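Local coordinates for protein type II restriction enzyme ngomi (Neisseria gonorrhoeae, PDB 1FIU) that recognises the double-stranded DNA sequence 5'-GCCGGC-3' and cleaves it after the first G, as a magnesium-dependent homotetrameric restriction endonuclease, at residues P139-T144 and A182-K187; P214-V219 and G236-V241. All blocks are in the same frame, centred on the assembly; numbering follows the deposited sequence.

Interaction 1 of 2, residues P139-T144 and A182-K187. With MG (magnesium ion), chain Q; MG (magnesium ion), chain N; ACY (acetic acid), chain R; nucleotides of chain D.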
ATOM      1  N   PRO I 139       8.218   8.586  15.864  1.00 25.42           N
ATOM      2  CA  PRO I 139       9.117   7.457  16.136  1.00 22.21           C
ATOM      3  C   PRO I 139       9.658   7.510  17.552  1.00 22.14           C
ATOM      4  O   PRO I 139       9.668   8.565  18.173  1.00 23.31           O
ATOM      5  CB  PRO I 139      10.224   7.615  15.091  1.00 23.22           C
ATOM      6  CG  PRO I 139       9.537   8.415  13.961  1.00 23.62           C
ATOM      7  CD  PRO I 139       8.732   9.411  14.763  1.00 24.29           C
ATOM      8  N   ASP I 140      10.098   6.374  18.077  1.00 19.42           N
ATOM      9  CA  ASP I 140      10.649   6.344  19.435  1.00 16.09           C
ATOM     10  C   ASP I 140      12.007   7.045  19.463  1.00 16.07           C
ATOM     11  O   ASP I 140      12.292   7.838  20.367  1.00 17.90           O
ATOM     12  CB  ASP I 140      10.833   4.890  19.900  1.00 17.20           C
ATOM     13  CG  ASP I 140       9.528   4.173  20.066  1.00 20.15           C
ATOM     14  OD1 ASP I 140       8.493   4.868  20.128  1.00 17.66           O
ATOM     15  OD2 ASP I 140       9.538   2.916  20.159  1.00 18.09           O
ATOM     16  N   ILE I 141      12.836   6.720  18.477  1.00 15.37           N
ATOM     17  CA  ILE I 141      14.183   7.270  18.330  1.00 14.91           C
ATOM     18  C   ILE I 141      14.375   7.669  16.880  1.00 16.24           C
ATOM     19  O   ILE I 141      13.950   6.968  15.980  1.00 16.86           O
ATOM     20  CB  ILE I 141      15.282   6.202  18.631  1.00 15.25           C
ATOM     21  CG1 ILE I 141      15.207   5.763  20.098  1.00 17.15           C
ATOM     22  CG2 ILE I 141      16.689   6.755  18.329  1.00 16.36           C
ATOM     23  CD1 ILE I 141      16.053   4.530  20.383  1.00 15.71           C
ATOM     24  N   ILE I 142      15.028   8.799  16.651  1.00 15.36           N
ATOM     25  CA  ILE I 142      15.297   9.181  15.282  1.00 14.86           C
ATOM     26  C   ILE I 142      16.770   9.507  15.127  1.00 17.55           C
ATOM     27  O   ILE I 142      17.444   9.893  16.099  1.00 17.44           O
ATOM     28  CB  ILE I 142      14.479  10.435  14.796  1.00 14.49           C
ATOM     29  CG1 ILE I 142      14.778  11.654  15.678  1.00 15.97           C
ATOM     30  CG2 ILE I 142      13.003  10.100  14.713  1.00 15.37           C
ATOM     31  CD1 ILE I 142      14.037  12.941  15.239  1.00 18.64           C
ATOM     32  N   VAL I 143      17.279   9.273  13.918  1.00 16.93           N
ATOM     33  CA  VAL I 143      18.641   9.667  13.556  1.00 14.08           C
ATOM     34  C   VAL I 143      18.414  10.678  12.439  1.00 16.48           C
ATOM     35  O   VAL I 143      17.618  10.436  11.544  1.00 15.47           O
ATOM     36  CB  VAL I 143      19.494   8.512  12.998  1.00 15.33           C
ATOM     37  CG1 VAL I 143      20.928   9.004  12.705  1.00 16.80           C
ATOM     38  CG2 VAL I 143      19.542   7.375  14.019  1.00 16.30           C
ATOM     39  N   THR I 144      19.082  11.832  12.523  1.00 15.89           N
ATOM     40  CA  THR I 144      18.924  12.872  11.508  1.00 17.00           C
ATOM     41  C   THR I 144      20.280  13.335  10.993  1.00 15.67           C
ATOM     42  O   THR I 144      21.303  13.152  11.667  1.00 16.87           O
ATOM     43  CB  THR I 144      18.156  14.086  12.080  1.00 18.32           C
ATOM     44  OG1 THR I 144      18.891  14.639  13.177  1.00 20.96           O
ATOM     45  CG2 THR I 144      16.782  13.643  12.605  1.00 18.35           C
ATOM     46  N   ALA I 182      16.779   7.894   9.989  1.00 15.11           N
ATOM     47  CA  ALA I 182      16.195   6.647  10.485  1.00 15.04           C
ATOM     48  C   ALA I 182      15.130   6.809  11.543  1.00 17.21           C
ATOM     49  O   ALA I 182      15.179   7.734  12.371  1.00 15.40           O
ATOM     50  CB  ALA I 182      17.306   5.744  11.069  1.00 15.79           C
ATOM     51  N   SER I 183      14.179   5.872  11.510  1.00 14.03           N
ATOM     52  CA  SER I 183      13.109   5.745  12.503  1.00 14.75           C
ATOM     53  C   SER I 183      13.448   4.427  13.194  1.00 16.37           C
ATOM     54  O   SER I 183      13.509   3.382  12.542  1.00 16.32           O
ATOM     55  CB  SER I 183      11.740   5.589  11.849  1.00 15.58           C
ATOM     56  OG  SER I 183      10.766   5.217  12.840  1.00 22.05           O
ATOM     57  N   ILE I 184      13.706   4.496  14.494  1.00 15.73           N
ATOM     58  CA  ILE I 184      14.044   3.303  15.270  1.00 15.57           C
ATOM     59  C   ILE I 184      12.979   3.120  16.332  1.00 18.53           C
ATOM     60  O   ILE I 184      12.908   3.872  17.282  1.00 18.66           O
ATOM     61  CB  ILE I 184      15.418   3.469  15.938  1.00 15.38           C
ATOM     62  CG1 ILE I 184      16.499   3.657  14.865  1.00 16.72           C
ATOM     63  CG2 ILE I 184      15.701   2.251  16.844  1.00 17.21           C
ATOM     64  CD1 ILE I 184      17.847   4.048  15.411  1.00 18.34           C
ATOM     65  N   SER I 185      12.135   2.117  16.141  1.00 15.06           N
ATOM     66  CA  SER I 185      11.074   1.807  17.077  1.00 16.05           C
ATOM     67  C   SER I 185      11.626   0.779  18.082  1.00 18.05           C
ATOM     68  O   SER I 185      12.324  -0.158  17.690  1.00 19.17           O
ATOM     69  CB  SER I 185       9.899   1.215  16.298  1.00 20.48           C
ATOM     70  OG  SER I 185       9.098   0.417  17.146  1.00 29.03           O
ATOM     71  N   CYS I 186      11.325   0.971  19.371  1.00 15.08           N
ATOM     72  CA  CYS I 186      11.791   0.050  20.423  1.00 16.58           C
ATOM     73  C   CYS I 186      10.606  -0.630  21.101  1.00 15.61           C
ATOM     74  O   CYS I 186       9.566  -0.014  21.318  1.00 17.46           O
ATOM     75  CB  CYS I 186      12.562   0.818  21.516  1.00 14.74           C
ATOM     76  SG  CYS I 186      14.037   1.662  20.958  1.00 18.30           S
ATOM     77  N   LYS I 187      10.782  -1.902  21.441  1.00 16.07           N
ATOM     78  CA  LYS I 187       9.751  -2.642  22.166  1.00 17.25           C
ATOM     79  C   LYS I 187      10.475  -3.519  23.189  1.00 16.20           C
ATOM     80  O   LYS I 187      11.177  -4.451  22.811  1.00 17.61           O
ATOM     81  CB  LYS I 187       8.933  -3.495  21.201  1.00 17.05           C
ATOM     82  CG  LYS I 187       8.164  -2.625  20.205  1.00 15.27           C
ATOM     83  CD  LYS I 187       7.181  -3.420  19.340  1.00 17.26           C
ATOM     84  CE  LYS I 187       6.313  -2.481  18.481  1.00 20.67           C
ATOM     85  NZ  LYS I 187       5.563  -1.514  19.345  1.00 22.12           N
TER
HETATM   86 MG    MG Q5555       8.057   1.605  21.077  1.00 15.90          MG
HETATM   87 MG    MG N4444       6.389   4.610  19.768  1.00 31.40          MG
HETATM   88  C   ACY R2001       6.806   1.765  18.226  1.00 26.03           C
HETATM   89  O   ACY R2001       7.343   0.852  19.017  1.00 23.67           O
HETATM   90  OXT ACY R2001       6.695   2.977  18.468  1.00 25.39           O
HETATM   91  CH3 ACY R2001       6.297   1.259  16.886  1.00 21.69           C
ATOM     92  OP3  DC D   1       4.058   3.866  21.337  1.00 25.96           O
ATOM     93  P    DC D   1       4.961   2.710  21.696  1.00 20.28           P
ATOM     94  OP1  DC D   1       4.434   1.359  21.243  1.00 18.38           O
ATOM     95  OP2  DC D   1       6.409   2.945  21.338  1.00 21.20           O
ATOM     96  O5'  DC D   1       4.951   2.619  23.324  1.00 19.60           O
ATOM     97  C5'  DC D   1       5.947   3.295  24.093  1.00 22.85           C
ATOM     98  C4'  DC D   1       5.953   2.773  25.509  1.00 16.73           C
ATOM     99  O4'  DC D   1       4.765   3.275  26.179  1.00 19.16           O
ATOM    100  C3'  DC D   1       5.859   1.256  25.617  1.00 18.24           C
ATOM    101  O3'  DC D   1       7.129   0.665  25.750  1.00 15.70           O
ATOM    102  C2'  DC D   1       5.011   1.012  26.859  1.00 28.29           C
ATOM    103  C1'  DC D   1       4.246   2.297  27.089  1.00 21.20           C
ATOM    104  N1   DC D   1       2.814   2.092  26.755  1.00 19.37           N
ATOM    105  C2   DC D   1       1.936   1.740  27.770  1.00 19.62           C
ATOM    106  O2   DC D   1       2.390   1.557  28.901  1.00 20.25           O
ATOM    107  N3   DC D   1       0.607   1.601  27.492  1.00 18.16           N
ATOM    108  C4   DC D   1       0.165   1.778  26.244  1.00 17.73           C
ATOM    109  N4   DC D   1      -1.147   1.637  26.015  1.00 18.03           N
ATOM    110  C5   DC D   1       1.051   2.111  25.173  1.00 17.94           C
ATOM    111  C6   DC D   1       2.356   2.253  25.472  1.00 18.01           C
TER
HETATM  112  O   HOH W   1       6.701   0.082  21.782  1.00 18.19           O
HETATM  113  O   HOH W   2       6.594   5.672  17.713  1.00 28.82           O
HETATM  114  O   HOH W   3       4.288   4.653  18.843  1.00 40.05           O
HETATM  115  O   HOH W   4       5.994   6.376  21.009  1.00 26.04           O
HETATM  116  O   HOH W   5       8.975   2.185  23.025  1.00 18.23           O

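Interaction 2 of 2, residues P214-V219 and G236-V241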
ATOM      1  N   PRO I 214      13.488   6.897   5.036  1.00 13.91           N
ATOM      2  CA  PRO I 214      14.477   6.709   6.112  1.00 15.18           C
ATOM      3  C   PRO I 214      14.605   5.205   6.388  1.00 14.67           C
ATOM      4  O   PRO I 214      13.780   4.409   5.949  1.00 13.23           O
ATOM      5  CB  PRO I 214      13.809   7.320   7.345  1.00 17.52           C
ATOM      6  CG  PRO I 214      12.780   8.304   6.793  1.00 21.71           C
ATOM      7  CD  PRO I 214      12.298   7.640   5.490  1.00 15.30           C
ATOM      8  N   HIS I 215      15.654   4.833   7.110  1.00 14.09           N
ATOM      9  CA  HIS I 215      15.747   3.459   7.598  1.00 15.44           C
ATOM     10  C   HIS I 215      14.505   3.330   8.521  1.00 14.67           C
ATOM     11  O   HIS I 215      14.141   4.274   9.223  1.00 15.02           O
ATOM     12  CB  HIS I 215      16.989   3.283   8.472  1.00 13.84           C
ATOM     13  CG  HIS I 215      18.255   3.154   7.694  1.00 14.98           C
ATOM     14  ND1 HIS I 215      19.061   4.228   7.367  1.00 17.66           N
ATOM     15  CD2 HIS I 215      18.863   2.057   7.183  1.00 13.59           C
ATOM     16  CE1 HIS I 215      20.114   3.794   6.696  1.00 14.19           C
ATOM     17  NE2 HIS I 215      20.016   2.481   6.571  1.00 20.31           N
ATOM     18  N   ILE I 216      13.856   2.166   8.531  1.00 12.47           N
ATOM     19  CA  ILE I 216      12.702   1.912   9.402  1.00 11.31           C
ATOM     20  C   ILE I 216      13.028   0.568  10.058  1.00 14.77           C
ATOM     21  O   ILE I 216      12.969  -0.489   9.398  1.00 15.10           O
ATOM     22  CB  ILE I 216      11.371   1.808   8.605  1.00 14.15           C
ATOM     23  CG1 ILE I 216      11.090   3.137   7.864  1.00 16.04           C
ATOM     24  CG2 ILE I 216      10.198   1.545   9.568  1.00 13.24           C
ATOM     25  CD1 ILE I 216       9.876   3.097   6.975  1.00 14.99           C
ATOM     26  N   VAL I 217      13.380   0.607  11.341  1.00 14.30           N
ATOM     27  CA  VAL I 217      13.769  -0.634  12.034  1.00 14.17           C
ATOM     28  C   VAL I 217      13.112  -0.738  13.398  1.00 15.64           C
ATOM     29  O   VAL I 217      12.569   0.233  13.918  1.00 14.05           O
ATOM     30  CB  VAL I 217      15.298  -0.690  12.220  1.00 13.30           C
ATOM     31  CG1 VAL I 217      15.998  -0.633  10.854  1.00 16.20           C
ATOM     32  CG2 VAL I 217      15.758   0.493  13.138  1.00 14.33           C
ATOM     33  N   VAL I 218      13.154  -1.936  13.969  1.00 13.83           N
ATOM     34  CA  VAL I 218      12.587  -2.169  15.291  1.00 14.36           C
ATOM     35  C   VAL I 218      13.653  -2.861  16.124  1.00 16.69           C
ATOM     36  O   VAL I 218      14.335  -3.746  15.624  1.00 16.52           O
ATOM     37  CB  VAL I 218      11.364  -3.112  15.233  1.00 15.34           C
ATOM     38  CG1 VAL I 218      10.859  -3.373  16.638  1.00 17.87           C
ATOM     39  CG2 VAL I 218      10.265  -2.502  14.365  1.00 14.51           C
ATOM     40  N   VAL I 219      13.818  -2.436  17.377  1.00 16.57           N
ATOM     41  CA  VAL I 219      14.784  -3.089  18.285  1.00 16.21           C
ATOM     42  C   VAL I 219      13.936  -3.646  19.428  1.00 16.25           C
ATOM     43  O   VAL I 219      13.071  -2.958  19.951  1.00 15.83           O
ATOM     44  CB  VAL I 219      15.807  -2.078  18.867  1.00 16.99           C
ATOM     45  CG1 VAL I 219      16.716  -2.796  19.917  1.00 16.92           C
ATOM     46  CG2 VAL I 219      16.664  -1.499  17.730  1.00 16.32           C
ATOM     47  N   GLY I 236       7.755  -4.916   3.575  1.00 16.74           N
ATOM     48  CA  GLY I 236       6.991  -3.769   3.107  1.00 17.08           C
ATOM     49  C   GLY I 236       6.861  -2.591   4.060  1.00 17.54           C
ATOM     50  O   GLY I 236       6.716  -1.433   3.631  1.00 17.29           O
ATOM     51  N   GLU I 237       6.888  -2.883   5.350  1.00 16.78           N
ATOM     52  CA  GLU I 237       6.762  -1.830   6.374  1.00 17.41           C
ATOM     53  C   GLU I 237       8.041  -1.620   7.173  1.00 16.90           C
ATOM     54  O   GLU I 237       8.498  -0.487   7.346  1.00 18.97           O
ATOM     55  CB  GLU I 237       5.661  -2.191   7.373  1.00 18.16           C
ATOM     56  CG  GLU I 237       4.278  -2.458   6.801  1.00 22.88           C
ATOM     57  CD  GLU I 237       3.973  -3.932   6.535  1.00 27.35           C
ATOM     58  OE1 GLU I 237       4.588  -4.857   7.134  1.00 25.74           O
ATOM     59  OE2 GLU I 237       3.076  -4.164   5.712  1.00 30.57           O
ATOM     60  N   ILE I 238       8.604  -2.729   7.644  1.00 15.94           N
ATOM     61  CA  ILE I 238       9.788  -2.777   8.483  1.00 15.51           C
ATOM     62  C   ILE I 238      11.000  -3.298   7.720  1.00 15.52           C
ATOM     63  O   ILE I 238      10.962  -4.401   7.127  1.00 16.85           O
ATOM     64  CB  ILE I 238       9.500  -3.710   9.706  1.00 16.53           C
ATOM     65  CG1 ILE I 238       8.244  -3.229  10.439  1.00 17.19           C
ATOM     66  CG2 ILE I 238      10.701  -3.790  10.636  1.00 15.57           C
ATOM     67  CD1 ILE I 238       8.263  -1.816  10.878  1.00 22.54           C
ATOM     68  N   ASP I 239      12.088  -2.530   7.732  1.00 13.70           N
ATOM     69  CA  ASP I 239      13.298  -2.956   7.022  1.00 13.00           C
ATOM     70  C   ASP I 239      13.894  -4.236   7.610  1.00 15.29           C
ATOM     71  O   ASP I 239      14.264  -5.154   6.871  1.00 16.51           O
ATOM     72  CB  ASP I 239      14.399  -1.886   7.083  1.00 15.25           C
ATOM     73  CG  ASP I 239      14.013  -0.578   6.390  1.00 13.68           C
ATOM     74  OD1 ASP I 239      12.939  -0.492   5.781  1.00 15.86           O
ATOM     75  OD2 ASP I 239      14.817   0.361   6.482  1.00 15.75           O
ATOM     76  N   CYS I 240      14.032  -4.253   8.934  1.00 16.25           N
ATOM     77  CA  CYS I 240      14.623  -5.379   9.654  1.00 15.80           C
ATOM     78  C   CYS I 240      14.391  -5.180  11.155  1.00 19.55           C
ATOM     79  O   CYS I 240      14.182  -4.054  11.609  1.00 16.32           O
ATOM     80  CB  CYS I 240      16.128  -5.431   9.376  1.00 16.27           C
ATOM     81  SG  CYS I 240      16.915  -7.028   9.896  1.00 17.52           S
ATOM     82  N   VAL I 241      14.417  -6.274  11.918  1.00 14.23           N
ATOM     83  CA  VAL I 241      14.255  -6.211  13.370  1.00 13.61           C
ATOM     84  C   VAL I 241      15.593  -6.583  13.997  1.00 15.26           C
ATOM     85  O   VAL I 241      16.330  -7.423  13.469  1.00 16.26           O
ATOM     86  CB  VAL I 241      13.137  -7.186  13.835  1.00 14.54           C
ATOM     87  CG1 VAL I 241      13.064  -7.268  15.367  1.00 16.34           C
ATOM     88  CG2 VAL I 241      11.799  -6.693  13.316  1.00 15.80           C
TER
HETATM   89  O   HOH W   6      13.769   2.048   4.236  1.00 16.39           O

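Interaction 1 of 2, residues P139-T144 and A182-K187
Asp140 turns to Cys186 by its first torsion, with CG anti to the carbonyl carbon and beside the backbone N (chi1 -66°). This places CG on the side of 182-187. Cys186 N donates to Asp140 OD2 at 2.8 Å. The bond is nearly straight (168°) and reaches OD2 on its anti side. In Cys186, SG is anti to the carbonyl carbon (chi1 -61°) and touches Ile141 CD1 at 3.6 Å.

Strands 141-144 and 182-187 pair antiparallel. Ile141 with Ile184 and Val143 with Ala182 are hydrogen-bonded pairs, and Ile142 with Ser183 is a non-hydrogen-bonded pair. Ile141 and Ile184 meet CB to CB at 3.8 Å, and Ile184 CD1 lies 4.0 Å from Val143 CG2. Helix 62-81 covers Ile141 and Cys186.

Beyond the strand pair lie two magnesium ions. The magnesium of chain Q takes Asp140 OD2 at 2.2 Å, Cys186 O at 2.2 Å, an oxygen of acetic acid (probably from the crystallisation liquor) and two waters. The magnesium of chain N takes Asp140 OD1 at 2.1 Å, the other acetic acid oxygen and three waters. Both share OP2 of the 5'-phosphate of DC1 of chain D. Lys187 NZ hydrogen-bonds acetic acid O at 3.0 Å and one metal-bound water.

Pro139-Asp140 and Ser185-Cys186-Lys187 fit the PD-(D/E)XK nuclease motif, with serine at the position of the second acid. One carboxylate uses both oxygens to span two ions, while the Cys186 backbone supplies a bond to OD2 and a ligand to one ion. With OP2 bridging the ions on cleaved DNA, the site is consistent with a two-metal product state.

Interaction 2 of 2, residues P214-V219 and G236-V241
Asp239 OD2 is held by Ile216 N, its firm donor at 2.9 Å, and probably by a water 3.0 Å from OD2. The backbone bond is nearly straight (167°), but the N lies well above the carboxylate plane, 69° out of it. The same water also lies within bonding distance of Pro214 O, and it probably links the start of segment 214-219 to the aspartate.

Asp239 makes a second bond with the same partner. Its backbone N donates to Ile216 O at 2.8 Å, almost in line with the carbonyl bond. The side chain and backbone of Asp239 thus engage both polar atoms of Ile216. The first torsion of Asp239 sets CG anti to its carbonyl carbon and beside its backbone N (chi1 -63°), which keeps CG beside the Ile216 backbone. Asp239 OD1 forms a salt bridge with Arg209 of the second subunit.

Farther along, the segments run as parallel strands. Val218 pairs with Val241, and Val218 N makes a weak bond to Cys240 O. Val241 CG2 rests against Val218 CB at 4.1 Å. Ile238 packs beside them: its CG2 meets Val218 CG2 at 4.0 Å, and its CD1 meets Ile216 CG2 at 4.1 Å. The Ile216 and Ile238 side chains cross at about a right angle. Helix 197-208 covers this side, with Ala198 touching Val218 and Ile238.

The contact closes the beta-alpha-beta unit made by strand 215-220, helix 225-232 and strand 240-243. A buried carboxylate, in place of a backbone carbonyl, accepts from Ile216 N. The salt bridge to Arg209 of the second subunit probably helps to offset its charge, and it joins the start of this strand pair to that subunit.

Overall arrangement
Interactions 1 and 2 are neighbouring pairings in one mixed sheet, with centres about 9 Å apart. They join where strand 179-187 runs parallel to strand 215-220. Ser185 O lies 2.7 Å from Val219 N, and Ser183 N lies 2.8 Å from His215 O; both are probable hydrogen bonds. Ile184 CG1 also packs on Val217 CG2 at 3.7 Å. Interaction 1 holds the magnesium site and touches the cleaved DNA. Interaction 2 is the next pair of strands across the sheet: the Val218 side chain is about 7 Å from a magnesium ion and about 6 Å from the acetic acid. Interaction 2 also meets two other subunits, whereas no other protein chain touches interaction 1.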